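Long-range contacts in putative PadR-family transcriptional regulatory protein (Bacteroides fragilis, PDB 5H20), which probably binds DNA as a dimeric transcriptional regulator of the PadR family, through a winged helix-turn-helix domain: residues D59-E65 and Y77-K83; Y17-L21 and F87-E92. Residues are numbered along the deposited sequence.

In the fold
Contact 1 (59-65 with 77-83) holds the two strands of the wing hairpin together at their base, and contact 2 (17-21 with 87-92) crosses the first helix with helix 82-97, which leaves that hairpin. Contact 1 is nested within the loop that contact 2 closes. Their centres lie 13 Å apart, and they meet through Leu80 CD1, 3.8 Å from Leu88 CD2 and also packed 3.5 Å from the backbone Met20 O, and through Leu61 CD2, 3.8 Å from Phe87 CB. Tyr78 of contact 1 belongs to the pocket of the bound alpha-D-glucopyranose, its side chain about 4 Å from the sugar at the nearest atoms. Both contacts also touch the second subunit.

Contact 1: D59-E65 and Y77-K83; sequences DDLLSYE and YYKLTGK
Strands 62-65 and 77-80 run antiparallel, their axes 4.7 Å apart at closest approach and their directions 148° apart. Tyr77 forms a hydrogen-bonded pair with Glu65 (Tyr77 N to Glu65 O 2.9 Å, Glu65 N to Tyr77 O 3.1 Å), and a water donates to Tyr77 O (3.0 Å) and Glu65 OE2 (3.1 Å). Tyr78 (chi1 m) faces Tyr64 (chi1 p) in a non-hydrogen-bonded pair, the Tyr64 edge toward the Tyr78 face in an offset edge-to-face stack, centroids 5.6 Å apart and planes at 64°. Lys79 pairs with Ser63 (Lys79 N to Ser63 O 2.9 Å, Ser63 N to Lys79 O 3.1 Å); their polar side chains suit the more open face, shared with Glu65. Leu80 returns to the face of Leu62, Tyr64 and Tyr78, where large apolar groups pack against helices; its CD2 is 3.7 Å from Leu62 CD1. Thr81 N donates to Leu61 O (3.1 Å) and OG1 to Asp60 O (2.7 Å); this short hydroxyl also N-caps the helix at Gly84 N. Asp60, at positive phi, is the C-prime residue of the Schellman motif ending helix 46-58. Extended Lys83 reaches Asp59, NZ hydrogen-bonding O (3.0 Å) and salt-bridging OD1 (3.5 Å), which also accepts from Asp4 N of the second subunit. In a PadR-family protein, this hairpin between helices 46-58 and 82-97 is consistent with the wing of the winged helix-turn-helix fold.

Contact 2: Y17-L21 and F87-E92; sequences YCIML and FLGELE. With IPA (isopropyl alcohol), chain F.
Both segments are regular helix, held by i to i+4 bonds such as Leu21 N to Tyr17 O (2.8 Å) and Glu92 N to Leu88 O (3.0 Å). Their axes approach to 10.6 Å and cross at -117°, with Met20 and Leu88 closest by CA, 6.7 Å apart. No hydrogen bond crosses the interface, which rests on shape and apolar surface. Met20 (chi1 m, chi2 t, chi3 m), long and flexible, lays its CB 4.0 Å from Leu88 CD1 and carries its CE to 4.1 Å from both Phe87 CD2 and Leu91 CD2. Leu88 (chi1 t, chi2 p) also puts CD1 4.4 Å from Leu21 CG and 4.3 Å from Tyr17 CE1. Tyr17, with chi1 t, sets its ring edge against Leu91, CE1 to CB 3.7 Å; its OH lies 3.4 Å from Glu92 CG, while Glu92 OE2 comes 3.4 Å from Leu21 CD2. Glu90 OE2 accepts from O2 of an isopropyl alcohol, probably from the crystallisation liquor (3.1 Å), and salt-bridges Arg11 of the second subunit. This buried helix-to-helix packing joins helix 5-23 to helix 82-97 beside the subunit interface: Tyr17 stacks edge-to-face with Trp95 of both chains, Ile19 packs on helix 46-58, and Leu80 of strand 75-80 touches Met20 and Leu88.

Contact 1: D59-E65 and Y77-K83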
loop_
_atom_site.group_PDB
_atom_site.type_symbol
_atom_site.label_atom_id
_atom_site.label_comp_id
_atom_site.label_asym_id
_atom_site.label_seq_id
_atom_site.Cartn_x
_atom_site.Cartn_y
_atom_site.Cartn_z
ATOM N N ASP A 59 12.993 3.581 -9.991
ATOM C CA ASP A 59 11.958 4.595 -10.161
ATOM C C ASP A 59 12.384 5.964 -9.584
ATOM O O ASP A 59 11.560 6.872 -9.448
ATOM C CB ASP A 59 10.629 4.112 -9.554
ATOM C CG ASP A 59 9.435 4.937 -10.019
ATOM O OD1 ASP A 59 9.432 5.405 -11.181
ATOM O OD2 ASP A 59 8.497 5.130 -9.220
ATOM N N ASP A 60 13.679 6.094 -9.263
ATOM C CA ASP A 60 14.299 7.337 -8.750
ATOM C C ASP A 60 13.677 7.867 -7.441
ATOM O O ASP A 60 13.678 9.080 -7.191
ATOM C CB ASP A 60 14.326 8.443 -9.835
ATOM C CG ASP A 60 15.294 8.144 -10.983
ATOM O OD1 ASP A 60 15.854 7.025 -11.078
ATOM O OD2 ASP A 60 15.492 9.052 -11.815
ATOM N N LEU A 61 13.133 6.955 -6.632
ATOM C CA LEU A 61 12.547 7.283 -5.332
ATOM C C LEU A 61 13.622 7.226 -4.254
ATOM O O LEU A 61 13.572 7.971 -3.275
ATOM C CB LEU A 61 11.384 6.335 -5.002
ATOM C CG LEU A 61 10.094 6.456 -5.827
ATOM C CD1 LEU A 61 9.188 5.255 -5.609
ATOM C CD2 LEU A 61 9.334 7.744 -5.535
ATOM N N LEU A 62 14.568 6.307 -4.454
ATOM C CA LEU A 62 15.828 6.244 -3.723
ATOM C C LEU A 62 16.988 6.474 -4.696
ATOM O O LEU A 62 16.839 6.302 -5.906
ATOM C CB LEU A 62 15.988 4.876 -3.062
ATOM C CG LEU A 62 15.565 4.552 -1.619
ATOM C CD1 LEU A 62 14.189 5.069 -1.209
ATOM C CD2 LEU A 62 15.635 3.047 -1.443
ATOM N N SER A 63 18.127 6.889 -4.154
ATOM C CA SER A 63 19.393 6.919 -4.883
ATOM C C SER A 63 20.513 6.559 -3.912
ATOM O O SER A 63 20.327 6.639 -2.691
ATOM C CB SER A 63 19.648 8.281 -5.541
ATOM O OG SER A 63 19.884 9.293 -4.581
ATOM N N TYR A 64 21.654 6.138 -4.450
ATOM C CA TYR A 64 22.757 5.727 -3.604
ATOM C C TYR A 64 24.113 6.215 -4.116
ATOM O O TYR A 64 24.266 6.614 -5.283
ATOM C CB TYR A 64 22.741 4.191 -3.360
ATOM C CG TYR A 64 23.073 3.367 -4.579
ATOM C CD1 TYR A 64 24.401 3.195 -5.003
ATOM C CD2 TYR A 64 22.060 2.755 -5.319
ATOM C CE1 TYR A 64 24.702 2.445 -6.133
ATOM C CE2 TYR A 64 22.358 2.006 -6.444
ATOM C CZ TYR A 64 23.672 1.857 -6.847
ATOM O OH TYR A 64 23.933 1.108 -7.969
ATOM N N GLU A 65 25.082 6.184 -3.208
ATOM C CA GLU A 65 26.489 6.367 -3.529
ATOM C C GLU A 65 27.274 5.214 -2.903
ATOM O O GLU A 65 26.880 4.662 -1.864
ATOM C CB GLU A 65 27.001 7.745 -3.089
ATOM C CG GLU A 65 26.223 8.423 -1.965
ATOM C CD GLU A 65 26.338 9.943 -1.957
ATOM O OE1 GLU A 65 27.244 10.525 -2.615
ATOM O OE2 GLU A 65 25.484 10.571 -1.277
ATOM N N TYR A 77 25.045 3.319 -0.099
ATOM C CA TYR A 77 24.552 4.195 0.952
ATOM C C TYR A 77 23.380 4.975 0.388
ATOM O O TYR A 77 23.531 5.811 -0.503
ATOM C CB TYR A 77 25.684 5.052 1.515
ATOM C CG TYR A 77 25.379 5.819 2.785
ATOM C CD1 TYR A 77 25.217 5.165 4.015
ATOM C CD2 TYR A 77 25.309 7.225 2.768
ATOM C CE1 TYR A 77 24.965 5.884 5.180
ATOM C CE2 TYR A 77 25.052 7.947 3.925
ATOM C CZ TYR A 77 24.880 7.273 5.124
ATOM O OH TYR A 77 24.623 7.977 6.273
ATOM N N TYR A 78 22.205 4.643 0.899
ATOM C CA TYR A 78 20.943 5.020 0.287
ATOM C C TYR A 78 20.362 6.236 0.967
ATOM O O TYR A 78 20.456 6.383 2.184
ATOM C CB TYR A 78 19.933 3.872 0.425
ATOM C CG TYR A 78 20.134 2.645 -0.437
ATOM C CD1 TYR A 78 19.572 2.568 -1.720
ATOM C CD2 TYR A 78 20.809 1.516 0.062
ATOM C CE1 TYR A 78 19.716 1.433 -2.505
ATOM C CE2 TYR A 78 20.948 0.365 -0.712
ATOM C CZ TYR A 78 20.400 0.328 -1.993
ATOM O OH TYR A 78 20.515 -0.810 -2.769
ATOM N N LYS A 79 19.741 7.088 0.165
ATOM C CA LYS A 79 18.938 8.196 0.665
ATOM C C LYS A 79 17.631 8.278 -0.117
ATOM O O LYS A 79 17.529 7.767 -1.236
ATOM C CB LYS A 79 19.715 9.514 0.605
ATOM C CG LYS A 79 19.997 10.001 -0.812
ATOM C CD LYS A 79 20.612 11.387 -0.841
ATOM C CE LYS A 79 20.308 12.049 -2.175
ATOM N NZ LYS A 79 20.771 13.475 -2.219
ATOM N N LEU A 80 16.637 8.915 0.492
ATOM C CA LEU A 80 15.370 9.187 -0.156
ATOM C C LEU A 80 15.559 10.461 -1.004
ATOM O O LEU A 80 15.987 11.493 -0.472
ATOM C CB LEU A 80 14.310 9.421 0.926
ATOM C CG LEU A 80 12.961 8.711 1.059
ATOM C CD1 LEU A 80 11.982 9.690 1.673
ATOM C CD2 LEU A 80 12.378 8.159 -0.232
ATOM N N THR A 81 15.252 10.383 -2.304
ATOM C CA THR A 81 15.373 11.533 -3.238
ATOM C C THR A 81 14.297 12.610 -3.016
ATOM O O THR A 81 13.400 12.437 -2.185
ATOM C CB THR A 81 15.290 11.110 -4.730
ATOM O OG1 THR A 81 13.993 10.553 -5.005
ATOM C CG2 THR A 81 16.399 10.127 -5.120
ATOM N N GLY A 82 14.394 13.712 -3.772
ATOM C CA GLY A 82 13.331 14.718 -3.853
ATOM C C GLY A 82 11.990 14.111 -4.257
ATOM O O GLY A 82 10.971 14.362 -3.612
ATOM N N LYS A 83 12.017 13.305 -5.319
ATOM C CA LYS A 83 10.864 12.572 -5.833
ATOM C C LYS A 83 10.318 11.571 -4.783
ATOM O O LYS A 83 9.109 11.478 -4.588
ATOM C CB LYS A 83 11.227 11.880 -7.161
ATOM C CG LYS A 83 10.078 11.145 -7.851
ATOM C CD LYS A 83 10.534 10.506 -9.159
ATOM C CE LYS A 83 9.414 9.699 -9.802
ATOM N NZ LYS A 83 9.887 8.872 -10.948
HETATM O O HOH W 1 23.276 8.752 -0.123
#

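Contact 2: Y17-L21 and F87-E92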
loop_
_atom_site.group_PDB
_atom_site.type_symbol
_atom_site.label_atom_id
_atom_site.label_comp_id
_atom_site.label_asym_id
_atom_site.label_seq_id
_atom_site.Cartn_x
_atom_site.Cartn_y
_atom_site.Cartn_z
ATOM N N TYR A 17 6.892 1.373 1.320
ATOM C CA TYR A 17 6.484 2.536 2.098
ATOM C C TYR A 17 7.286 2.624 3.391
ATOM O O TYR A 17 7.675 3.712 3.804
ATOM C CB TYR A 17 4.979 2.472 2.391
ATOM C CG TYR A 17 4.453 3.529 3.329
ATOM C CD1 TYR A 17 4.000 4.761 2.848
ATOM C CD2 TYR A 17 4.378 3.291 4.706
ATOM C CE1 TYR A 17 3.501 5.732 3.714
ATOM C CE2 TYR A 17 3.877 4.253 5.577
ATOM C CZ TYR A 17 3.442 5.471 5.074
ATOM O OH TYR A 17 2.947 6.416 5.936
ATOM N N CYS A 18 7.516 1.470 4.008
ATOM C CA CYS A 18 8.295 1.350 5.233
ATOM C C CYS A 18 9.769 1.747 5.036
ATOM O O CYS A 18 10.349 2.432 5.887
ATOM C CB CYS A 18 8.184 -0.081 5.761
ATOM S SG CYS A 18 8.958 -0.324 7.366
ATOM N N ILE A 19 10.355 1.324 3.912
ATOM C CA ILE A 19 11.716 1.707 3.520
ATOM C C ILE A 19 11.825 3.240 3.344
ATOM O O ILE A 19 12.746 3.874 3.898
ATOM C CB ILE A 19 12.172 0.989 2.220
ATOM C CG1 ILE A 19 12.290 -0.520 2.420
ATOM C CG2 ILE A 19 13.514 1.529 1.730
ATOM C CD1 ILE A 19 12.266 -1.306 1.121
ATOM N N MET A 20 10.879 3.816 2.588
ATOM C CA MET A 20 10.844 5.267 2.350
ATOM C C MET A 20 10.646 6.032 3.653
ATOM O O MET A 20 11.302 7.064 3.872
ATOM C CB MET A 20 9.770 5.639 1.335
ATOM C CG MET A 20 10.088 5.190 -0.076
ATOM S SD MET A 20 8.922 5.856 -1.273
ATOM C CE MET A 20 7.582 4.671 -1.134
ATOM N N LEU A 21 9.765 5.509 4.514
ATOM C CA LEU A 21 9.590 6.019 5.880
ATOM C C LEU A 21 10.891 6.042 6.678
ATOM O O LEU A 21 11.260 7.088 7.213
ATOM C CB LEU A 21 8.523 5.230 6.658
ATOM C CG LEU A 21 7.241 5.937 7.090
ATOM C CD1 LEU A 21 6.480 5.031 8.044
ATOM C CD2 LEU A 21 7.505 7.277 7.770
ATOM N N PHE A 87 6.596 11.852 -3.044
ATOM C CA PHE A 87 5.732 10.666 -3.117
ATOM C C PHE A 87 5.414 10.116 -1.727
ATOM O O PHE A 87 4.270 9.773 -1.469
ATOM C CB PHE A 87 6.295 9.569 -4.042
ATOM C CG PHE A 87 5.365 8.379 -4.230
ATOM C CD1 PHE A 87 4.040 8.553 -4.669
ATOM C CD2 PHE A 87 5.822 7.081 -4.008
ATOM C CE1 PHE A 87 3.189 7.459 -4.843
ATOM C CE2 PHE A 87 4.976 5.983 -4.191
ATOM C CZ PHE A 87 3.657 6.172 -4.606
ATOM N N LEU A 88 6.413 10.075 -0.838
ATOM C CA LEU A 88 6.197 9.735 0.581
ATOM C C LEU A 88 5.143 10.639 1.252
ATOM O O LEU A 88 4.236 10.139 1.936
ATOM C CB LEU A 88 7.511 9.782 1.371
ATOM C CG LEU A 88 7.437 9.517 2.882
ATOM C CD1 LEU A 88 7.144 8.052 3.205
ATOM C CD2 LEU A 88 8.726 9.969 3.531
ATOM N N GLY A 89 5.266 11.954 1.039
ATOM C CA GLY A 89 4.302 12.945 1.556
ATOM C C GLY A 89 2.870 12.707 1.089
ATOM O O GLY A 89 1.916 12.844 1.870
ATOM N N GLU A 90 2.733 12.353 -0.190
ATOM C CA GLU A 90 1.458 11.959 -0.792
ATOM C C GLU A 90 0.830 10.758 -0.073
ATOM O O GLU A 90 -0.356 10.794 0.275
ATOM C CB GLU A 90 1.655 11.658 -2.283
ATOM C CG GLU A 90 0.452 11.016 -2.975
ATOM C CD GLU A 90 0.743 10.609 -4.407
ATOM O OE1 GLU A 90 1.555 11.287 -5.089
ATOM O OE2 GLU A 90 0.138 9.613 -4.858
ATOM N N LEU A 91 1.640 9.728 0.166
ATOM C CA LEU A 91 1.203 8.459 0.769
ATOM C C LEU A 91 0.755 8.572 2.227
ATOM O O LEU A 91 -0.247 7.945 2.621
ATOM C CB LEU A 91 2.322 7.420 0.659
ATOM C CG LEU A 91 2.445 6.358 -0.449
ATOM C CD1 LEU A 91 1.425 6.417 -1.586
ATOM C CD2 LEU A 91 3.870 6.443 -0.965
ATOM N N GLU A 92 1.506 9.357 3.011
ATOM C CA GLU A 92 1.224 9.598 4.433
ATOM C C GLU A 92 -0.092 10.351 4.618
ATOM O O GLU A 92 -0.853 10.058 5.550
ATOM C CB GLU A 92 2.368 10.388 5.104
ATOM C CG GLU A 92 3.678 9.619 5.280
ATOM C CD GLU A 92 4.812 10.458 5.866
ATOM O OE1 GLU A 92 4.774 11.705 5.789
ATOM O OE2 GLU A 92 5.766 9.862 6.407
HETATM C C1 IPA F . -3.070 8.569 -5.181
HETATM C C2 IPA F . -3.131 7.893 -3.819
HETATM C C3 IPA F . -3.645 6.473 -3.997
HETATM O O2 IPA F . -1.838 7.880 -3.201
#